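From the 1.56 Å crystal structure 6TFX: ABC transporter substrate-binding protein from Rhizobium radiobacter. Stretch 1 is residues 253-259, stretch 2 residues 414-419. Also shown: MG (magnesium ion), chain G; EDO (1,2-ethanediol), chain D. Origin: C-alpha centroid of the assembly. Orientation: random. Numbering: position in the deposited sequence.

Stretch 1, residues 253-259: LHINITK
Stretch 2, residues 414-419: NFSHCN

Residues 253-259 and 414-419 belong to one chain, and no two residues in contact are closer than 159 positions in sequence. Stretch 1 leaves a strand (253-255) and enters a type I turn from Asn 256 to Lys 259; stretch 2 has no regular helix or strand. The end-to-end vectors of CA 254 to 258 and CA 415 to 418 lie 65° apart, and the closest register is Asn 256 CA to Ser 416 CA, 4.0 Å. Together the two sides bury 379 Å².

Leu 253 (phi/psi -97/108, chi1 m, chi2 t) is buried but out of reach of stretch 2. The contact begins at His 254 (-89/119), whose CA-to-CB bond points toward the other stretch. With chi1 m and chi2 -88°, His 254 CB packs 3.8 Å from Phe 415 CB, and its CD2 lies at the edge of the Phe 415 ring, near the ring plane. Phe 415 (-75/-23, chi1 m, chi2 -68°) also points toward its partner, so two buried aromatic side chains meet. The imidazole adds a polar link: water 1 is 2.8 Å from His 254 ND1 and accepts a hydrogen bond from Ser 416 N at 3.1 Å, bridging the stretches.

Ile 255 (-102/129, chi1 m, chi2 t) turns its buried aliphatic side chain away and contributes its carbonyl. Ile 255 O is 3.1 Å from Ser 416 CA, a CA-H...O contact with 120° at the hydrogen.

Asn 256 (-74/103) brings its CA to 3.6 Å from Ser 416 O, with a more open 144° at the hydrogen. Its side chain, chi1 t and chi2 -26°, organizes the turn: Asn 256 OD1 accepts from Thr 258 N at 2.9 Å and from Thr 258 OG1 at 2.7 Å. On the amide's other arm, Asn 256 ND2 packs 3.3 Å from His 417 CD2. The small side chain of Ser 416 (-80/-15, chi1 p) points sideways, in keeping with this close backbone approach.

Ile 257 (-71/-6) supplies the one direct hydrogen bond across the stretches, from Ile 257 N to Ser 416 O, 3.0 Å long and nearly straight at 169°. Its flexible aliphatic side chain, chi1 p and chi2 t, starts sideways but its end comes nearer, placing Ile 257 CD1 3.8 Å from His 417 O and 4.3 Å from Cys 418 CA.

Thr 258 (-96/-9, chi1 p) points toward stretch 2 and suits both neighbors: its methyl, Thr 258 CG2, lies 4.0 Å from His 417 CB, while its hydroxyl serves Asn 256 OD1. Thr 258 O accepts from EDO O1 at 2.9 Å. Lys 259 (-106/123, chi1 m, then all t) makes no contact with stretch 2, but Lys 259 N closes the turn with a weak 3.3 Å hydrogen bond to Asn 256 O.

The receiving loop is held by Asn 414 (-89/81, chi1 t, chi2 -6°): Asn 414 OD1 accepts from Cys 418 N at 3.0 Å, while Asn 414 ND2 donates to Cys 418 O at 3.0 Å. His 417 has a positive phi (66/31, chi1 m, chi2 -108°). Cys 418 (-62/141, chi1 t) binds magnesium, Cys 418 SG to MG 2.1 Å. Exposed Asn 419 (-140/-4, chi1 p, chi2 -7°) makes no contact within 4.5 Å.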

ATOM      1  N   LEU A 253      -3.094   6.679 -13.915  1.00 13.92           N
ATOM      2  CA  LEU A 253      -4.458   6.600 -14.455  1.00 14.52           C
ATOM      3  C   LEU A 253      -4.482   5.247 -15.155  1.00 16.83           C
ATOM      4  O   LEU A 253      -3.822   5.081 -16.198  1.00 15.73           O
ATOM      5  CB  LEU A 253      -4.689   7.701 -15.518  1.00 15.08           C
ATOM      6  CG  LEU A 253      -4.736   9.108 -14.981  1.00 17.45           C
ATOM      7  CD1 LEU A 253      -4.629  10.121 -16.134  1.00 17.64           C
ATOM      8  CD2 LEU A 253      -6.039   9.323 -14.206  1.00 16.96           C
ATOM      9  N   HIS A 254      -5.206   4.256 -14.571  1.00 13.37           N
ATOM     10  CA  HIS A 254      -5.354   2.929 -15.170  1.00 13.24           C
ATOM     11  C   HIS A 254      -6.582   3.027 -16.055  1.00 17.68           C
ATOM     12  O   HIS A 254      -7.666   3.323 -15.549  1.00 16.71           O
ATOM     13  CB  HIS A 254      -5.603   1.871 -14.097  1.00 13.15           C
ATOM     14  CG  HIS A 254      -4.424   1.721 -13.193  1.00 15.19           C
ATOM     15  ND1 HIS A 254      -3.393   0.840 -13.496  1.00 16.86           N
ATOM     16  CD2 HIS A 254      -4.143   2.359 -12.034  1.00 16.25           C
ATOM     17  CE1 HIS A 254      -2.503   0.977 -12.519  1.00 16.20           C
ATOM     18  NE2 HIS A 254      -2.904   1.869 -11.607  1.00 16.17           N
ATOM     19  N   ILE A 255      -6.417   2.805 -17.356  1.00 13.70           N
ATOM     20  CA  ILE A 255      -7.540   2.978 -18.307  1.00 12.82           C
ATOM     21  C   ILE A 255      -8.097   1.610 -18.662  1.00 15.24           C
ATOM     22  O   ILE A 255      -7.333   0.768 -19.140  1.00 14.82           O
ATOM     23  CB  ILE A 255      -7.051   3.702 -19.601  1.00 15.44           C
ATOM     24  CG1 ILE A 255      -6.448   5.113 -19.288  1.00 15.45           C
ATOM     25  CG2 ILE A 255      -8.190   3.790 -20.643  1.00 16.65           C
ATOM     26  CD1 ILE A 255      -5.590   5.636 -20.552  1.00 16.92           C
ATOM     27  N   ASN A 256      -9.420   1.423 -18.544  1.00 15.30           N
ATOM     28  CA  ASN A 256     -10.001   0.137 -18.925  1.00 15.16           C
ATOM     29  C   ASN A 256      -9.991   0.097 -20.449  1.00 17.40           C
ATOM     30  O   ASN A 256     -10.835   0.729 -21.099  1.00 18.45           O
ATOM     31  CB  ASN A 256     -11.415  -0.049 -18.356  1.00 16.95           C
ATOM     32  CG  ASN A 256     -11.967  -1.410 -18.656  1.00 19.15           C
ATOM     33  OD1 ASN A 256     -11.580  -2.060 -19.628  1.00 17.89           O
ATOM     34  ND2 ASN A 256     -12.894  -1.862 -17.842  1.00 18.32           N
ATOM     35  N   ILE A 257      -9.027  -0.669 -21.008  1.00 14.94           N
ATOM     36  CA  ILE A 257      -8.825  -0.743 -22.466  1.00 15.00           C
ATOM     37  C   ILE A 257      -9.931  -1.498 -23.207  1.00 19.59           C
ATOM     38  O   ILE A 257      -9.906  -1.528 -24.439  1.00 19.31           O
ATOM     39  CB  ILE A 257      -7.436  -1.330 -22.790  1.00 16.81           C
ATOM     40  CG1 ILE A 257      -7.363  -2.817 -22.372  1.00 18.92           C
ATOM     41  CG2 ILE A 257      -6.319  -0.454 -22.116  1.00 16.68           C
ATOM     42  CD1 ILE A 257      -6.093  -3.549 -22.836  1.00 23.94           C
ATOM     43  N   THR A 258     -10.893  -2.114 -22.486  1.00 16.09           N
ATOM     44  CA  THR A 258     -11.945  -2.865 -23.178  1.00 16.36           C
ATOM     45  C   THR A 258     -13.201  -2.020 -23.371  1.00 22.24           C
ATOM     46  O   THR A 258     -14.135  -2.488 -24.017  1.00 21.83           O
ATOM     47  CB  THR A 258     -12.302  -4.144 -22.384  1.00 19.91           C
ATOM     48  OG1 THR A 258     -12.962  -3.782 -21.179  1.00 21.00           O
ATOM     49  CG2 THR A 258     -11.085  -5.011 -22.073  1.00 19.33           C
ATOM     50  N   LYS A 259     -13.266  -0.823 -22.750  1.00 17.89           N
ATOM     51  CA  LYS A 259     -14.495  -0.028 -22.804  1.00 16.47           C
ATOM     52  C   LYS A 259     -14.371   1.171 -23.743  1.00 19.08           C
ATOM     53  O   LYS A 259     -13.562   2.073 -23.497  1.00 17.57           O
ATOM     54  CB  LYS A 259     -14.892   0.485 -21.395  1.00 16.62           C
ATOM     55  CG  LYS A 259     -15.316  -0.602 -20.415  1.00 22.90           C
ATOM     56  CD  LYS A 259     -15.676  -0.007 -19.041  1.00 19.95           C
ATOM     57  CE  LYS A 259     -16.204  -1.072 -18.111  1.00 23.76           C
ATOM     58  NZ  LYS A 259     -16.479  -0.536 -16.742  1.00 22.70           N
ATOM     59  N   ASN A 414      -5.723  -4.960 -11.335  1.00 13.74           N
ATOM     60  CA  ASN A 414      -5.520  -4.709 -12.760  1.00 13.64           C
ATOM     61  C   ASN A 414      -6.806  -4.070 -13.268  1.00 15.02           C
ATOM     62  O   ASN A 414      -7.680  -4.735 -13.848  1.00 15.40           O
ATOM     63  CB  ASN A 414      -5.130  -5.975 -13.522  1.00 13.43           C
ATOM     64  CG  ASN A 414      -4.930  -5.767 -15.012  1.00 18.13           C
ATOM     65  OD1 ASN A 414      -5.178  -4.666 -15.562  1.00 16.87           O
ATOM     66  ND2 ASN A 414      -4.486  -6.840 -15.703  1.00 17.02           N
ATOM     67  N   PHE A 415      -6.901  -2.771 -13.031  1.00 14.37           N
ATOM     68  CA  PHE A 415      -8.084  -1.988 -13.440  1.00 14.11           C
ATOM     69  C   PHE A 415      -8.112  -1.709 -14.924  1.00 17.82           C
ATOM     70  O   PHE A 415      -9.183  -1.407 -15.461  1.00 18.82           O
ATOM     71  CB  PHE A 415      -8.097  -0.647 -12.708  1.00 14.63           C
ATOM     72  CG  PHE A 415      -8.164  -0.822 -11.209  1.00 15.21           C
ATOM     73  CD1 PHE A 415      -9.314  -1.327 -10.601  1.00 16.56           C
ATOM     74  CD2 PHE A 415      -7.080  -0.481 -10.405  1.00 16.53           C
ATOM     75  CE1 PHE A 415      -9.368  -1.502  -9.214  1.00 18.42           C
ATOM     76  CE2 PHE A 415      -7.153  -0.628  -9.017  1.00 19.04           C
ATOM     77  CZ  PHE A 415      -8.280  -1.166  -8.438  1.00 16.73           C
ATOM     78  N   SER A 416      -6.946  -1.744 -15.581  1.00 15.77           N
ATOM     79  CA  SER A 416      -6.884  -1.454 -17.016  1.00 15.33           C
ATOM     80  C   SER A 416      -7.293  -2.641 -17.862  1.00 19.15           C
ATOM     81  O   SER A 416      -7.533  -2.474 -19.059  1.00 19.19           O
ATOM     82  CB  SER A 416      -5.472  -1.014 -17.402  1.00 17.87           C
ATOM     83  OG  SER A 416      -4.568  -2.087 -17.194  1.00 17.19           O
ATOM     84  N   HIS A 417      -7.350  -3.854 -17.258  1.00 16.91           N
ATOM     85  CA  HIS A 417      -7.629  -5.096 -17.987  1.00 16.28           C
ATOM     86  C   HIS A 417      -6.485  -5.405 -18.975  1.00 21.90           C
ATOM     87  O   HIS A 417      -6.684  -6.023 -20.023  1.00 21.04           O
ATOM     88  CB  HIS A 417      -9.028  -5.085 -18.637  1.00 17.16           C
ATOM     89  CG  HIS A 417     -10.122  -5.029 -17.611  1.00 20.98           C
ATOM     90  ND1 HIS A 417     -10.915  -6.128 -17.348  1.00 22.74           N
ATOM     91  CD2 HIS A 417     -10.530  -4.002 -16.824  1.00 22.42           C
ATOM     92  CE1 HIS A 417     -11.747  -5.754 -16.383  1.00 22.20           C
ATOM     93  NE2 HIS A 417     -11.573  -4.481 -16.050  1.00 22.06           N
ATOM     94  N   CYS A 418      -5.260  -4.982 -18.589  1.00 19.55           N
ATOM     95  CA  CYS A 418      -4.034  -5.179 -19.370  1.00 19.12           C
ATOM     96  C   CYS A 418      -3.782  -6.696 -19.533  1.00 21.06           C
ATOM     97  O   CYS A 418      -3.989  -7.466 -18.588  1.00 20.85           O
ATOM     98  CB  CYS A 418      -2.879  -4.502 -18.637  1.00 19.02           C
ATOM     99  SG  CYS A 418      -1.245  -4.743 -19.398  1.00 24.41           S
ATOM    100  N   ASN A 419      -3.316  -7.117 -20.723  1.00 18.64           N
ATOM    101  CA  ASN A 419      -2.913  -8.507 -20.942  1.00 19.45           C
ATOM    102  C   ASN A 419      -1.638  -8.591 -21.812  1.00 24.08           C
ATOM    103  O   ASN A 419      -1.060  -9.676 -21.943  1.00 27.72           O
ATOM    104  CB  ASN A 419      -4.054  -9.348 -21.528  1.00 26.08           C
ATOM    105  CG  ASN A 419      -4.524  -8.956 -22.913  1.00 58.82           C
ATOM    106  OD1 ASN A 419      -4.121  -7.940 -23.495  1.00 55.29           O
ATOM    107  ND2 ASN A 419      -5.411  -9.760 -23.470  1.00 57.52           N
TER
HETATM  108 MG    MG G 605      -1.851  -3.365 -20.939  1.00 12.12          MG
HETATM  109  C1  EDO D 602     -16.795  -4.457 -22.410  1.00 48.16           C
HETATM  110  O1  EDO D 602     -16.833  -3.464 -23.420  1.00 46.52           O
HETATM  111  C2  EDO D 602     -17.240  -3.837 -21.072  1.00 50.87           C
HETATM  112  O2  EDO D 602     -17.492  -4.850 -20.119  1.00 53.59           O
HETATM  113  O   HOH W   1      -4.067  -1.698 -14.518  1.00 14.96           O